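Local atomic coordinates of mannan endo-1,4-beta-mannosidase (PDB entry 4OOZ), a protein that hydrolyses internal beta-1,4-mannosidic linkages in mannans, galactomannans and glucomannans, releasing mainly mannobiose and longer manno-oligosaccharides. Residues 181-186 with 240-245; 83-88 with 129-134. All coordinates share one frame; numbering follows the deposited sequence.

Contact 1 (181-186 with 240-245). With BMA (beta-D-mannopyranose), chain G; BMA (beta-D-mannopyranose), chain C.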
# COMPACT_ATOMS: atom_id res chain seq x y z
N GLU A 181 3.36 4.79 5.12
CA GLU A 181 4.51 5.37 5.82
C GLU A 181 4.21 5.80 7.25
O GLU A 181 4.31 6.98 7.57
CB GLU A 181 5.04 6.56 5.03
CG GLU A 181 5.30 6.23 3.58
CD GLU A 181 6.42 7.04 3.00
OE1 GLU A 181 6.86 8.01 3.65
OE2 GLU A 181 6.87 6.73 1.88
N PRO A 182 3.88 4.84 8.12
CA PRO A 182 3.54 5.11 9.53
C PRO A 182 4.66 5.79 10.31
O PRO A 182 4.46 6.14 11.47
CB PRO A 182 3.28 3.71 10.09
CG PRO A 182 2.98 2.86 8.91
CD PRO A 182 3.83 3.40 7.82
N GLU A 183 5.82 5.96 9.69
CA GLU A 183 6.98 6.54 10.35
C GLU A 183 6.99 8.05 10.16
O GLU A 183 7.75 8.76 10.83
CB GLU A 183 8.27 5.93 9.82
CG GLU A 183 8.35 4.41 9.94
CD GLU A 183 7.67 3.69 8.78
OE1 GLU A 183 7.64 4.25 7.66
OE2 GLU A 183 7.17 2.57 8.99
N GLY A 184 6.16 8.54 9.25
CA GLY A 184 6.03 9.96 9.02
C GLY A 184 5.51 10.69 10.24
O GLY A 184 5.96 11.78 10.58
N THR A 185 4.55 10.06 10.92
CA THR A 185 3.97 10.63 12.13
C THR A 185 4.23 9.74 13.33
O THR A 185 3.38 9.58 14.20
CB THR A 185 2.46 10.85 11.97
OG1 THR A 185 1.85 9.68 11.41
CG2 THR A 185 2.20 12.03 11.05
N LEU A 186 5.43 9.16 13.37
CA LEU A 186 5.85 8.31 14.48
C LEU A 186 6.49 9.14 15.58
O LEU A 186 7.19 10.11 15.30
CB LEU A 186 6.83 7.24 13.98
CG LEU A 186 7.71 6.55 15.03
CD1 LEU A 186 6.92 5.52 15.82
CD2 LEU A 186 8.94 5.93 14.38
N VAL A 240 1.30 -2.73 4.70
CA VAL A 240 1.74 -1.42 5.16
C VAL A 240 2.92 -0.99 4.29
O VAL A 240 3.82 -1.78 4.02
CB VAL A 240 2.16 -1.44 6.64
CG1 VAL A 240 2.83 -0.13 7.02
CG2 VAL A 240 0.96 -1.71 7.53
N GLY A 241 2.91 0.26 3.84
CA GLY A 241 3.98 0.76 2.99
C GLY A 241 4.88 1.72 3.71
O GLY A 241 4.50 2.86 3.97
N SER A 242 6.09 1.28 4.03
CA SER A 242 6.98 2.05 4.89
C SER A 242 7.97 2.94 4.15
O SER A 242 8.55 2.55 3.14
CB SER A 242 7.77 1.11 5.80
OG SER A 242 6.92 0.38 6.66
N TRP A 243 8.13 4.15 4.66
CA TRP A 243 9.32 4.95 4.42
C TRP A 243 10.53 4.05 4.65
O TRP A 243 10.62 3.39 5.68
CB TRP A 243 9.32 6.16 5.35
CG TRP A 243 10.67 6.62 5.82
CD1 TRP A 243 11.44 7.61 5.28
CD2 TRP A 243 11.39 6.10 6.94
NE1 TRP A 243 12.60 7.74 6.00
CE2 TRP A 243 12.60 6.82 7.02
CE3 TRP A 243 11.14 5.10 7.87
CZ2 TRP A 243 13.54 6.57 8.01
CZ3 TRP A 243 12.08 4.84 8.84
CH2 TRP A 243 13.26 5.58 8.90
N SER A 244 11.42 3.98 3.66
CA SER A 244 12.67 3.23 3.77
C SER A 244 12.51 1.77 4.19
O SER A 244 11.40 1.26 4.38
CB SER A 244 13.63 3.92 4.74
OG SER A 244 13.30 3.59 6.08
N GLU A 245 13.64 1.09 4.34
CA GLU A 245 13.68 -0.33 4.61
C GLU A 245 14.04 -0.59 6.06
O GLU A 245 14.01 -1.72 6.53
CB GLU A 245 14.69 -1.02 3.70
CG GLU A 245 16.10 -0.46 3.83
CD GLU A 245 16.27 0.87 3.11
OE1 GLU A 245 15.39 1.22 2.29
OE2 GLU A 245 17.26 1.57 3.39
C1 BMA G . 4.37 9.75 -0.08
C2 BMA G . 5.35 9.46 1.01
C3 BMA G . 6.13 10.72 1.31
C4 BMA G . 6.79 11.27 0.04
C5 BMA G . 5.80 11.35 -1.14
C6 BMA G . 6.52 11.57 -2.45
O1 BMA G . 3.74 8.53 -0.35
O2 BMA G . 6.31 8.52 0.54
O3 BMA G . 7.13 10.49 2.30
O4 BMA G . 7.31 12.57 0.30
O5 BMA G . 5.06 10.12 -1.25
O6 BMA G . 7.85 12.00 -2.18
C1 BMA C . 16.10 12.05 5.85
C2 BMA C . 15.17 10.90 5.39
C3 BMA C . 13.85 11.40 4.84
C4 BMA C . 13.25 12.48 5.76
C5 BMA C . 14.26 13.64 5.83
C6 BMA C . 13.73 14.85 6.58
O2 BMA C . 14.86 10.05 6.48
O3 BMA C . 12.93 10.32 4.67
O4 BMA C . 11.88 12.98 5.48
O5 BMA C . 15.42 13.13 6.52
O6 BMA C . 14.21 14.81 7.92

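Contact 2 (83-88 with 129-134). With BMA (beta-D-mannopyranose), chain G.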
# COMPACT_ATOMS: atom_id res chain seq x y z
N TRP A 83 -4.78 5.98 -3.20
CA TRP A 83 -5.13 6.37 -1.84
C TRP A 83 -6.62 6.69 -1.71
O TRP A 83 -7.25 7.11 -2.68
CB TRP A 83 -4.29 7.57 -1.38
CG TRP A 83 -2.82 7.27 -1.27
CD1 TRP A 83 -2.16 6.19 -1.77
CD2 TRP A 83 -1.83 8.07 -0.61
NE1 TRP A 83 -0.82 6.26 -1.46
CE2 TRP A 83 -0.59 7.41 -0.75
CE3 TRP A 83 -1.86 9.29 0.08
CZ2 TRP A 83 0.60 7.92 -0.23
CZ3 TRP A 83 -0.69 9.79 0.60
CH2 TRP A 83 0.53 9.11 0.44
N VAL A 84 -7.17 6.48 -0.52
CA VAL A 84 -8.61 6.65 -0.31
C VAL A 84 -8.93 7.70 0.76
O VAL A 84 -9.20 8.86 0.44
CB VAL A 84 -9.27 5.32 0.08
CG1 VAL A 84 -10.78 5.48 0.18
CG2 VAL A 84 -8.93 4.25 -0.95
N HIS A 85 -8.89 7.30 2.03
CA HIS A 85 -9.23 8.20 3.13
C HIS A 85 -8.25 9.36 3.23
O HIS A 85 -8.64 10.51 3.43
CB HIS A 85 -9.28 7.45 4.46
CG HIS A 85 -10.29 6.34 4.49
ND1 HIS A 85 -11.32 6.25 3.60
CD2 HIS A 85 -10.41 5.28 5.33
CE1 HIS A 85 -12.05 5.18 3.87
NE2 HIS A 85 -11.52 4.58 4.92
N VAL A 86 -6.96 9.03 3.11
CA VAL A 86 -5.88 10.01 3.18
C VAL A 86 -5.91 10.78 4.51
O VAL A 86 -5.47 10.26 5.53
CB VAL A 86 -5.93 11.00 2.00
CG1 VAL A 86 -4.64 11.78 1.92
CG2 VAL A 86 -6.16 10.26 0.70
N GLU A 87 -6.43 12.00 4.50
CA GLU A 87 -6.41 12.82 5.70
C GLU A 87 -7.79 13.28 6.14
O GLU A 87 -7.94 14.37 6.70
CB GLU A 87 -5.49 14.03 5.50
CG GLU A 87 -4.02 13.66 5.36
CD GLU A 87 -3.11 14.87 5.45
OE1 GLU A 87 -2.56 15.28 4.40
OE2 GLU A 87 -2.94 15.41 6.56
N GLY A 88 -8.80 12.46 5.89
CA GLY A 88 -10.14 12.72 6.38
C GLY A 88 -10.85 13.87 5.69
O GLY A 88 -11.86 14.36 6.19
N LEU A 129 -5.73 -0.38 -2.59
CA LEU A 129 -6.42 0.72 -1.92
C LEU A 129 -5.75 1.11 -0.61
O LEU A 129 -5.84 0.38 0.38
CB LEU A 129 -7.88 0.35 -1.66
CG LEU A 129 -8.67 -0.21 -2.84
CD1 LEU A 129 -10.10 -0.49 -2.43
CD2 LEU A 129 -8.62 0.73 -4.03
N VAL A 130 -5.08 2.25 -0.60
CA VAL A 130 -4.45 2.76 0.61
C VAL A 130 -5.44 3.59 1.41
O VAL A 130 -5.89 4.64 0.95
CB VAL A 130 -3.21 3.62 0.30
CG1 VAL A 130 -2.46 3.96 1.58
CG2 VAL A 130 -2.30 2.90 -0.68
N LEU A 131 -5.79 3.11 2.60
CA LEU A 131 -6.78 3.78 3.44
C LEU A 131 -6.27 5.14 3.91
O LEU A 131 -6.56 6.17 3.30
CB LEU A 131 -7.15 2.91 4.63
CG LEU A 131 -7.69 1.52 4.28
CD1 LEU A 131 -8.02 0.73 5.54
CD2 LEU A 131 -8.89 1.62 3.36
N PHE A 132 -5.51 5.14 4.99
CA PHE A 132 -5.04 6.39 5.59
C PHE A 132 -3.60 6.72 5.21
O PHE A 132 -2.78 5.84 4.97
CB PHE A 132 -5.15 6.32 7.11
CG PHE A 132 -6.53 6.01 7.60
CD1 PHE A 132 -7.55 6.95 7.49
CD2 PHE A 132 -6.82 4.79 8.18
CE1 PHE A 132 -8.82 6.67 7.94
CE2 PHE A 132 -8.08 4.50 8.63
CZ PHE A 132 -9.09 5.44 8.51
N ASN A 133 -3.30 8.02 5.16
CA ASN A 133 -1.94 8.48 5.01
C ASN A 133 -1.26 8.49 6.37
O ASN A 133 -1.93 8.60 7.40
CB ASN A 133 -1.90 9.86 4.37
CG ASN A 133 -0.50 10.32 4.03
OD1 ASN A 133 0.44 9.51 4.00
ND2 ASN A 133 -0.34 11.60 3.76
N GLY A 134 0.07 8.36 6.40
CA GLY A 134 0.81 8.36 7.64
C GLY A 134 2.02 9.26 7.60
O GLY A 134 2.56 9.64 8.64
C1 BMA G . 4.37 9.75 -0.08
C2 BMA G . 5.35 9.46 1.01
C3 BMA G . 6.13 10.72 1.31
C4 BMA G . 6.79 11.27 0.04
C5 BMA G . 5.80 11.35 -1.14
C6 BMA G . 6.52 11.57 -2.45
O1 BMA G . 3.74 8.53 -0.35
O2 BMA G . 6.31 8.52 0.54
O3 BMA G . 7.13 10.49 2.30
O4 BMA G . 7.31 12.57 0.30
O5 BMA G . 5.06 10.12 -1.25
O6 BMA G . 7.85 12.00 -2.18

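Contact 1 (181-186 with 240-245)
Glu183 and Trp243 carry much of this contact, in the loops that leave two neighbouring parallel strands at the mouth of the glycoside hydrolase family 5 barrel. The Glu183 chain folds at chi2 (84°), which lays its methylenes beside the benzo part of the indole, CG 3.5 Å from Trp243 CE3, and brings the carboxylate to Ser242 and Trp243. There OE1 lies 3.0 Å from Trp243 N, while Ser242 OG is placed to donate to Glu183 OE2, though the position of that oxygen is uncertain; the serine hydroxyl is also bonded to Gln248. Glu181 N donates to Gly241 O, bringing the two loops together at the strand ends. Nearer the strand, Pro182 CG meets Val240 CG1 at 3.5 Å. Beyond CG the Glu181 chain runs extended (chi2 -150°), carrying its carboxylate past Trp243 CB to the chain G mannose, whose O3 donates to Glu181 OE1 at 2.8 Å. At the other end of the contact, Trp243 NE1 points to the chain C mannose, donating to its O2 (3.3 Å, 152°) and weakly to its O3. Methylene-indole packing and one backbone bond thus join loops presenting Glu181, by similarity the proton donor/acceptor, and substrate-binding Trp243 to two sugars.

Contact 2 (83-88 with 129-134)
Neighbouring parallel strands of the family 5 (beta/alpha)8 barrel pair here, at the ends of 79-86 and 126-133 that face the substrate cleft, and a beta bulge interrupts their register. Trp83 pairs with Val130 but Val86 with Phe132, a shift of one residue. Val84 N donates to Val130 O, Val86 N to Leu131 O, and Asn133 N to Val86 O in a nearly straight bond. On the face shared by Trp83 and Val130 the two side chains run the same way: Val130 CG1 sits over the five-membered ring of the indole, 4.2 Å from its centroid, and CB comes within 3.5 Å of Trp83 CD1. Farther along the ring, Trp83 CZ3 meets Asn133 CG at 3.5 Å, with amide and indole planes 45° apart. Asn133 CG stands anti to the backbone N (chi1 -173°), which directs the amide to the indole and lets OD1 accept from Asn180. At the bulge, His85 CD2 lies over the face of Phe132, 3.4 Å from CE1, the two rings tilted by 52°. The outer edge of the indole reaches the chain G mannose, Trp83 CZ2 approaching its O1 at 3.2 Å. With alanine in place of this tryptophan, Val130 CG1 and the Asn133 amide are likely to lose their aromatic neighbour, opening a gap beside the sugar. The chemistry implies a substrate-binding indole held in part by apolar packing on one strand and by a hydrogen-bonded amide at that strand's end.

How the contacts relate
From the N terminus, strand 79-86 leads through strands 93-94 and 100-102 and helix 109-122 to strand 126-133, where contact 2 closes a loop with 40 residues between its segments. The chain then passes through helix 149-167 and strand 173-180 before contact 1 opens; 53 residues, including helix 215-232, separate 181-186 from 240-245. The two closures follow in series, neither nesting nor crossing. Strand 173-180 lies between them in the sheet, pairing with 126-133 and with 238-241. Their centres are 13 Å apart, yet they touch: Thr185 OG1 and Gly134 O, 2.9 Å apart, probably share a hydrogen bond. Both contacts reach the chain G mannose.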